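Local structure of catalase-3 (Neurospora crassa, 4AJ9) at residues C[20-32]-C[43-55]. The protein breaks down hydrogen peroxide into oxygen and water with a heme cofactor, and so probably protects cells from its toxic effects. Numbering follows the deposited sequence.
Sequences TDFGGNIEEQFSL and EDFIFRQKLQHFD. With HEM (protoporphyrin IX containing Fe), chain B.
Lys50 stretches out from helix 45-55 fully extended, its CG anti to the backbone N (chi1 -176°), while Glu28, bent at chi2 (72°), curls back across it nearly at a right angle. Lys50 NZ meets Glu28 OE2 at 2.6 Å, from above the carboxylate plane, in a salt bridge, and also donates to the backbone Glu28 O at 3.1 Å. The other carboxylate oxygen, Glu28 OE1, accepts from Gln29 NE2, the side-chain amide, which helps fix the rotation of the group.

One turn earlier, Ile46 and Ile26 lie alongside each other, pointing opposite ways, with Ile46 CD1 3.9 Å from Ile26 CG2. Gln49 is held at both ends of its amide: NE2 donates to Ile46 O, and OE1 accepts from Asp21 N at 3.2 Å. Nearby, Phe22 turns its ring edge to Phe45, CZ lying 3.8 Å from Phe45 CD2.

At the helix start, Asp44 is the N-cap: OD1 accepts from Phe47 N, and Leu32 N donates to OD2 at 2.9 Å, nearly straight at the hydrogen (170°) but from above the carboxylate plane.

The loop of this N-terminal arm is thus tied along the helix, enclosed by other subunits. With Glu28 and Asp153 of the third subunit both at Lys50, its positive charge is probably favoured; Asp44 likewise gains Arg432 of that subunit. One set of polar groups thus serves both local fold and subunit interface.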
loop_
_atom_site.group_PDB
_atom_site.type_symbol
_atom_site.label_atom_id
_atom_site.label_comp_id
_atom_site.label_asym_id
_atom_site.label_seq_id
_atom_site.Cartn_x
_atom_site.Cartn_y
_atom_site.Cartn_z
ATOM N N THR C 20 -25.018 1.184 -2.722
ATOM C CA THR C 20 -23.687 1.190 -2.117
ATOM C C THR C 20 -22.811 0.169 -2.845
ATOM O O THR C 20 -23.287 -0.569 -3.715
ATOM C CB THR C 20 -23.725 0.737 -0.652
ATOM O OG1 THR C 20 -23.955 -0.680 -0.605
ATOM C CG2 THR C 20 -24.825 1.467 0.137
ATOM N N ASP C 21 -21.538 0.095 -2.462
ATOM C CA ASP C 21 -20.646 -0.914 -3.035
ATOM C C ASP C 21 -20.901 -2.316 -2.471
ATOM O O ASP C 21 -20.319 -3.289 -2.947
ATOM C CB ASP C 21 -19.174 -0.517 -2.873
ATOM C CG ASP C 21 -18.745 0.541 -3.862
ATOM O OD1 ASP C 21 -19.403 0.678 -4.914
ATOM O OD2 ASP C 21 -17.736 1.226 -3.597
ATOM N N PHE C 22 -21.771 -2.425 -1.467
ATOM C CA PHE C 22 -22.124 -3.740 -0.935
ATOM C C PHE C 22 -23.586 -4.061 -1.195
ATOM O O PHE C 22 -24.152 -5.007 -0.631
ATOM C CB PHE C 22 -21.770 -3.878 0.555
ATOM C CG PHE C 22 -22.358 -2.798 1.428
ATOM C CD1 PHE C 22 -21.708 -1.589 1.582
ATOM C CD2 PHE C 22 -23.566 -3.000 2.090
ATOM C CE1 PHE C 22 -22.240 -0.596 2.393
ATOM C CE2 PHE C 22 -24.108 -2.017 2.895
ATOM C CZ PHE C 22 -23.439 -0.809 3.048
ATOM N N GLY C 23 -24.190 -3.286 -2.086
ATOM C CA GLY C 23 -25.557 -3.538 -2.485
ATOM C C GLY C 23 -26.526 -2.806 -1.584
ATOM O O GLY C 23 -26.161 -2.282 -0.520
ATOM N N GLY C 24 -27.777 -2.773 -2.011
ATOM C CA GLY C 24 -28.783 -2.030 -1.296
ATOM C C GLY C 24 -28.961 -0.691 -1.973
ATOM O O GLY C 24 -28.009 0.084 -2.109
ATOM N N ASN C 25 -30.183 -0.442 -2.429
ATOM C CA ASN C 25 -30.534 0.843 -3.024
ATOM C C ASN C 25 -30.472 1.983 -2.027
ATOM O O ASN C 25 -30.831 1.818 -0.859
ATOM C CB ASN C 25 -31.922 0.767 -3.656
ATOM C CG ASN C 25 -31.974 -0.207 -4.809
ATOM O OD1 ASN C 25 -30.940 -0.693 -5.276
ATOM N ND2 ASN C 25 -33.178 -0.482 -5.297
ATOM N N ILE C 26 -30.009 3.144 -2.490
ATOM C CA ILE C 26 -29.817 4.289 -1.621
ATOM C C ILE C 26 -30.079 5.602 -2.347
ATOM O O ILE C 26 -30.326 5.631 -3.547
ATOM C CB ILE C 26 -28.370 4.355 -1.111
ATOM C CG1 ILE C 26 -27.406 4.545 -2.287
ATOM C CG2 ILE C 26 -28.026 3.108 -0.287
ATOM C CD1 ILE C 26 -25.952 4.709 -1.890
ATOM N N GLU C 27 -30.006 6.690 -1.591
ATOM C CA GLU C 27 -29.884 8.012 -2.162
ATOM C C GLU C 27 -28.577 8.547 -1.585
ATOM O O GLU C 27 -28.189 8.161 -0.492
ATOM C CB GLU C 27 -31.073 8.897 -1.776
ATOM C CG GLU C 27 -31.266 9.085 -0.265
ATOM C CD GLU C 27 -32.334 10.115 0.065
ATOM O OE1 GLU C 27 -32.282 11.236 -0.489
ATOM O OE2 GLU C 27 -33.230 9.807 0.883
ATOM N N GLU C 28 -27.882 9.405 -2.314
ATOM C CA GLU C 28 -26.591 9.887 -1.819
ATOM C C GLU C 28 -26.309 11.316 -2.265
ATOM O O GLU C 28 -25.182 11.656 -2.624
ATOM C CB GLU C 28 -25.458 8.940 -2.224
ATOM C CG GLU C 28 -25.622 8.334 -3.612
ATOM C CD GLU C 28 -25.386 9.344 -4.726
ATOM O OE1 GLU C 28 -26.354 10.029 -5.122
ATOM O OE2 GLU C 28 -24.238 9.433 -5.227
ATOM N N GLN C 29 -27.346 12.151 -2.214
ATOM C CA GLN C 29 -27.221 13.578 -2.505
ATOM C C GLN C 29 -27.340 14.445 -1.244
ATOM O O GLN C 29 -27.138 15.660 -1.312
ATOM C CB GLN C 29 -28.273 14.005 -3.537
ATOM C CG GLN C 29 -27.985 13.433 -4.920
ATOM C CD GLN C 29 -26.639 13.894 -5.440
ATOM O OE1 GLN C 29 -26.350 15.096 -5.478
ATOM N NE2 GLN C 29 -25.797 12.943 -5.822
ATOM N N PHE C 30 -27.657 13.827 -0.107
ATOM C CA PHE C 30 -27.763 14.551 1.164
ATOM C C PHE C 30 -27.069 13.811 2.297
ATOM O O PHE C 30 -27.327 12.632 2.516
ATOM C CB PHE C 30 -29.229 14.760 1.563
ATOM C CG PHE C 30 -30.019 15.578 0.580
ATOM C CD1 PHE C 30 -30.677 14.968 -0.472
ATOM C CD2 PHE C 30 -30.102 16.949 0.716
ATOM C CE1 PHE C 30 -31.407 15.726 -1.382
ATOM C CE2 PHE C 30 -30.828 17.713 -0.185
ATOM C CZ PHE C 30 -31.479 17.099 -1.233
ATOM N N SER C 31 -26.200 14.511 3.021
ATOM C CA SER C 31 -25.607 13.953 4.228
ATOM C C SER C 31 -26.661 13.855 5.320
ATOM O O SER C 31 -27.519 14.730 5.433
ATOM C CB SER C 31 -24.464 14.835 4.728
ATOM O OG SER C 31 -23.366 14.810 3.835
ATOM N N LEU C 32 -26.572 12.799 6.131
ATOM C CA LEU C 32 -27.458 12.617 7.273
ATOM C C LEU C 32 -27.096 13.582 8.395
ATOM O O LEU C 32 -25.954 13.607 8.832
ATOM C CB LEU C 32 -27.352 11.175 7.777
ATOM C CG LEU C 32 -28.194 10.848 9.014
ATOM C CD1 LEU C 32 -29.681 11.005 8.691
ATOM C CD2 LEU C 32 -27.888 9.420 9.476
ATOM N N GLU C 43 -22.804 8.062 11.656
ATOM C CA GLU C 43 -23.514 6.846 11.247
ATOM C C GLU C 43 -24.012 6.911 9.812
ATOM O O GLU C 43 -24.678 5.983 9.319
ATOM C CB GLU C 43 -24.679 6.524 12.190
ATOM C CG GLU C 43 -25.865 7.469 12.046
ATOM C CD GLU C 43 -27.040 7.033 12.905
ATOM O OE1 GLU C 43 -26.966 7.197 14.149
ATOM O OE2 GLU C 43 -28.026 6.515 12.332
ATOM N N ASP C 44 -23.696 8.002 9.132
ATOM C CA ASP C 44 -24.014 8.081 7.721
ATOM C C ASP C 44 -23.053 7.182 6.929
ATOM O O ASP C 44 -22.035 7.645 6.397
ATOM C CB ASP C 44 -23.962 9.520 7.208
ATOM C CG ASP C 44 -24.539 9.641 5.822
ATOM O OD1 ASP C 44 -24.811 8.581 5.215
ATOM O OD2 ASP C 44 -24.715 10.773 5.337
ATOM N N PHE C 45 -23.392 5.898 6.862
ATOM C CA PHE C 45 -22.569 4.918 6.161
ATOM C C PHE C 45 -22.538 5.204 4.658
ATOM O O PHE C 45 -21.532 4.952 3.989
ATOM C CB PHE C 45 -23.097 3.506 6.427
ATOM C CG PHE C 45 -24.427 3.212 5.780
ATOM C CD1 PHE C 45 -25.614 3.633 6.374
ATOM C CD2 PHE C 45 -24.493 2.479 4.596
ATOM C CE1 PHE C 45 -26.837 3.343 5.787
ATOM C CE2 PHE C 45 -25.715 2.187 4.001
ATOM C CZ PHE C 45 -26.886 2.619 4.595
ATOM N N ILE C 46 -23.643 5.744 4.142
ATOM C CA ILE C 46 -23.774 6.111 2.725
ATOM C C ILE C 46 -22.760 7.185 2.337
ATOM O O ILE C 46 -22.022 7.027 1.373
ATOM C CB ILE C 46 -25.205 6.610 2.411
ATOM C CG1 ILE C 46 -26.212 5.459 2.524
ATOM C CG2 ILE C 46 -25.289 7.275 1.021
ATOM C CD1 ILE C 46 -27.652 5.926 2.400
ATOM N N PHE C 47 -22.730 8.284 3.085
ATOM C CA PHE C 47 -21.706 9.297 2.860
ATOM C C PHE C 47 -20.274 8.720 2.865
ATOM O O PHE C 47 -19.494 8.943 1.937
ATOM C CB PHE C 47 -21.787 10.403 3.913
ATOM C CG PHE C 47 -20.614 11.332 3.872
ATOM C CD1 PHE C 47 -20.547 12.332 2.913
ATOM C CD2 PHE C 47 -19.573 11.191 4.768
ATOM C CE1 PHE C 47 -19.450 13.169 2.847
ATOM C CE2 PHE C 47 -18.490 12.029 4.717
ATOM C CZ PHE C 47 -18.427 13.020 3.754
ATOM N N ARG C 48 -19.915 8.014 3.928
ATOM C CA ARG C 48 -18.531 7.566 4.068
ATOM C C ARG C 48 -18.110 6.570 2.997
ATOM O O ARG C 48 -17.014 6.681 2.474
ATOM C CB ARG C 48 -18.213 7.056 5.484
ATOM C CG ARG C 48 -17.925 8.191 6.478
ATOM C CD ARG C 48 -17.598 7.685 7.890
ATOM N NE ARG C 48 -18.739 7.001 8.486
ATOM C CZ ARG C 48 -18.944 5.691 8.424
ATOM N NH1 ARG C 48 -18.067 4.903 7.815
ATOM N NH2 ARG C 48 -20.031 5.173 8.967
ATOM N N GLN C 49 -18.975 5.618 2.645
ATOM C CA GLN C 49 -18.603 4.663 1.587
ATOM C C GLN C 49 -18.429 5.346 0.216
ATOM O O GLN C 49 -17.563 4.965 -0.580
ATOM C CB GLN C 49 -19.576 3.466 1.511
ATOM C CG GLN C 49 -21.040 3.807 1.194
ATOM C CD GLN C 49 -21.372 3.838 -0.300
ATOM O OE1 GLN C 49 -20.984 2.952 -1.053
ATOM N NE2 GLN C 49 -22.104 4.874 -0.727
ATOM N N LYS C 50 -19.236 6.365 -0.052
ATOM C CA LYS C 50 -19.093 7.130 -1.289
ATOM C C LYS C 50 -17.796 7.962 -1.294
ATOM O O LYS C 50 -17.008 7.910 -2.251
ATOM C CB LYS C 50 -20.321 8.030 -1.515
ATOM C CG LYS C 50 -20.310 8.819 -2.849
ATOM C CD LYS C 50 -21.577 9.699 -2.999
ATOM C CE LYS C 50 -21.489 10.638 -4.219
ATOM N NZ LYS C 50 -22.729 11.450 -4.433
ATOM N N LEU C 51 -17.576 8.740 -0.238
ATOM C CA LEU C 51 -16.380 9.585 -0.178
ATOM C C LEU C 51 -15.084 8.787 0.005
ATOM O O LEU C 51 -14.028 9.208 -0.484
ATOM C CB LEU C 51 -16.498 10.672 0.901
ATOM C CG LEU C 51 -17.102 12.003 0.441
ATOM C CD1 LEU C 51 -16.141 12.748 -0.498
ATOM C CD2 LEU C 51 -18.443 11.769 -0.242
ATOM N N GLN C 52 -15.143 7.666 0.725
ATOM C CA GLN C 52 -13.957 6.820 0.830
ATOM C C GLN C 52 -13.544 6.382 -0.565
ATOM O O GLN C 52 -12.358 6.439 -0.915
ATOM C CB GLN C 52 -14.157 5.589 1.729
ATOM C CG GLN C 52 -12.868 4.775 1.864
ATOM C CD GLN C 52 -13.016 3.572 2.770
ATOM O OE1 GLN C 52 -12.936 3.691 3.984
ATOM N NE2 GLN C 52 -13.222 2.406 2.181
ATOM N N HIS C 53 -14.506 5.956 -1.380
ATOM C CA HIS C 53 -14.116 5.538 -2.716
ATOM C C HIS C 53 -13.507 6.689 -3.500
ATOM O O HIS C 53 -12.461 6.535 -4.108
ATOM C CB HIS C 53 -15.238 4.867 -3.504
ATOM C CG HIS C 53 -14.716 3.898 -4.519
ATOM N ND1 HIS C 53 -14.252 4.293 -5.757
ATOM C CD2 HIS C 53 -14.523 2.559 -4.455
ATOM C CE1 HIS C 53 -13.815 3.236 -6.420
ATOM N NE2 HIS C 53 -13.968 2.171 -5.654
ATOM N N PHE C 54 -14.162 7.845 -3.471
ATOM C CA PHE C 54 -13.620 9.031 -4.101
ATOM C C PHE C 54 -12.209 9.349 -3.601
ATOM O O PHE C 54 -11.294 9.552 -4.405
ATOM C CB PHE C 54 -14.518 10.243 -3.868
ATOM C CG PHE C 54 -13.918 11.514 -4.396
ATOM C CD1 PHE C 54 -13.947 11.793 -5.753
ATOM C CD2 PHE C 54 -13.295 12.398 -3.550
ATOM C CE1 PHE C 54 -13.380 12.956 -6.246
ATOM C CE2 PHE C 54 -12.709 13.555 -4.032
ATOM C CZ PHE C 54 -12.755 13.834 -5.383
ATOM N N ASP C 55 -12.047 9.383 -2.275
ATOM C CA ASP C 55 -10.780 9.747 -1.627
ATOM C C ASP C 55 -9.628 8.854 -2.074
ATOM O O ASP C 55 -8.485 9.259 -2.030
ATOM C CB ASP C 55 -10.872 9.627 -0.092
ATOM C CG ASP C 55 -11.825 10.642 0.544
ATOM O OD1 ASP C 55 -12.202 11.611 -0.128
ATOM O OD2 ASP C 55 -12.185 10.475 1.742
HETATM C CHA HEM B . -7.466 19.159 -1.570
HETATM C CHB HEM B . -9.698 23.441 -0.868
HETATM C CHC HEM B . -14.009 21.205 -0.791
HETATM C CHD HEM B . -11.707 16.972 -0.510
HETATM C C1A HEM B . -7.683 20.520 -1.420
HETATM C C2A HEM B . -6.698 21.583 -1.494
HETATM C C3A HEM B . -7.316 22.750 -1.301
HETATM C C4A HEM B . -8.725 22.485 -1.103
HETATM C CMA HEM B . -6.658 24.154 -1.287
HETATM C CAA HEM B . -5.186 21.408 -1.752
HETATM C CBA HEM B . -4.411 21.303 -0.440
HETATM C CGA HEM B . -2.953 21.174 -0.795
HETATM O O1A HEM B . -2.356 20.097 -0.519
HETATM O O2A HEM B . -2.411 22.154 -1.371
HETATM C C1B HEM B . -11.047 23.207 -0.740
HETATM C C2B HEM B . -12.053 24.190 -0.357
HETATM C C3B HEM B . -13.251 23.568 -0.351
HETATM C C4B HEM B . -13.032 22.174 -0.704
HETATM C CMB HEM B . -11.737 25.671 -0.051
HETATM C CAB HEM B . -14.652 24.135 0.000
HETATM C CBB HEM B . -14.800 25.278 0.690
HETATM C C1C HEM B . -13.772 19.859 -0.624
HETATM C C2C HEM B . -14.743 18.828 -0.304
HETATM C C3C HEM B . -14.087 17.665 -0.244
HETATM C C4C HEM B . -12.688 17.928 -0.499
HETATM C CMC HEM B . -16.258 19.054 -0.102
HETATM C CAC HEM B . -14.639 16.268 0.095
HETATM C CBC HEM B . -15.705 16.144 0.891
HETATM C C1D HEM B . -10.376 17.143 -0.790
HETATM C C2D HEM B . -9.413 16.072 -0.825
HETATM C C3D HEM B . -8.087 16.741 -1.160
HETATM C C4D HEM B . -8.372 18.152 -1.278
HETATM C CMD HEM B . -9.666 14.566 -0.582
HETATM C CAD HEM B . -6.728 16.032 -1.312
HETATM C CBD HEM B . -5.999 16.285 0.005
HETATM C CGD HEM B . -4.682 15.572 -0.021
HETATM O O1D HEM B . -3.823 15.925 0.823
HETATM O O2D HEM B . -4.507 14.656 -0.865
HETATM N NA HEM B . -8.908 21.115 -1.191
HETATM N NB HEM B . -11.682 21.994 -0.947
HETATM N NC HEM B . -12.530 19.272 -0.729
HETATM N ND HEM B . -9.728 18.333 -1.049
HETATM FE FE HEM B . -10.729 20.197 -0.858
HETATM O O HOH W 1 -16.846 2.436 -1.345
HETATM O O HOH W 2 -26.368 10.160 3.000
#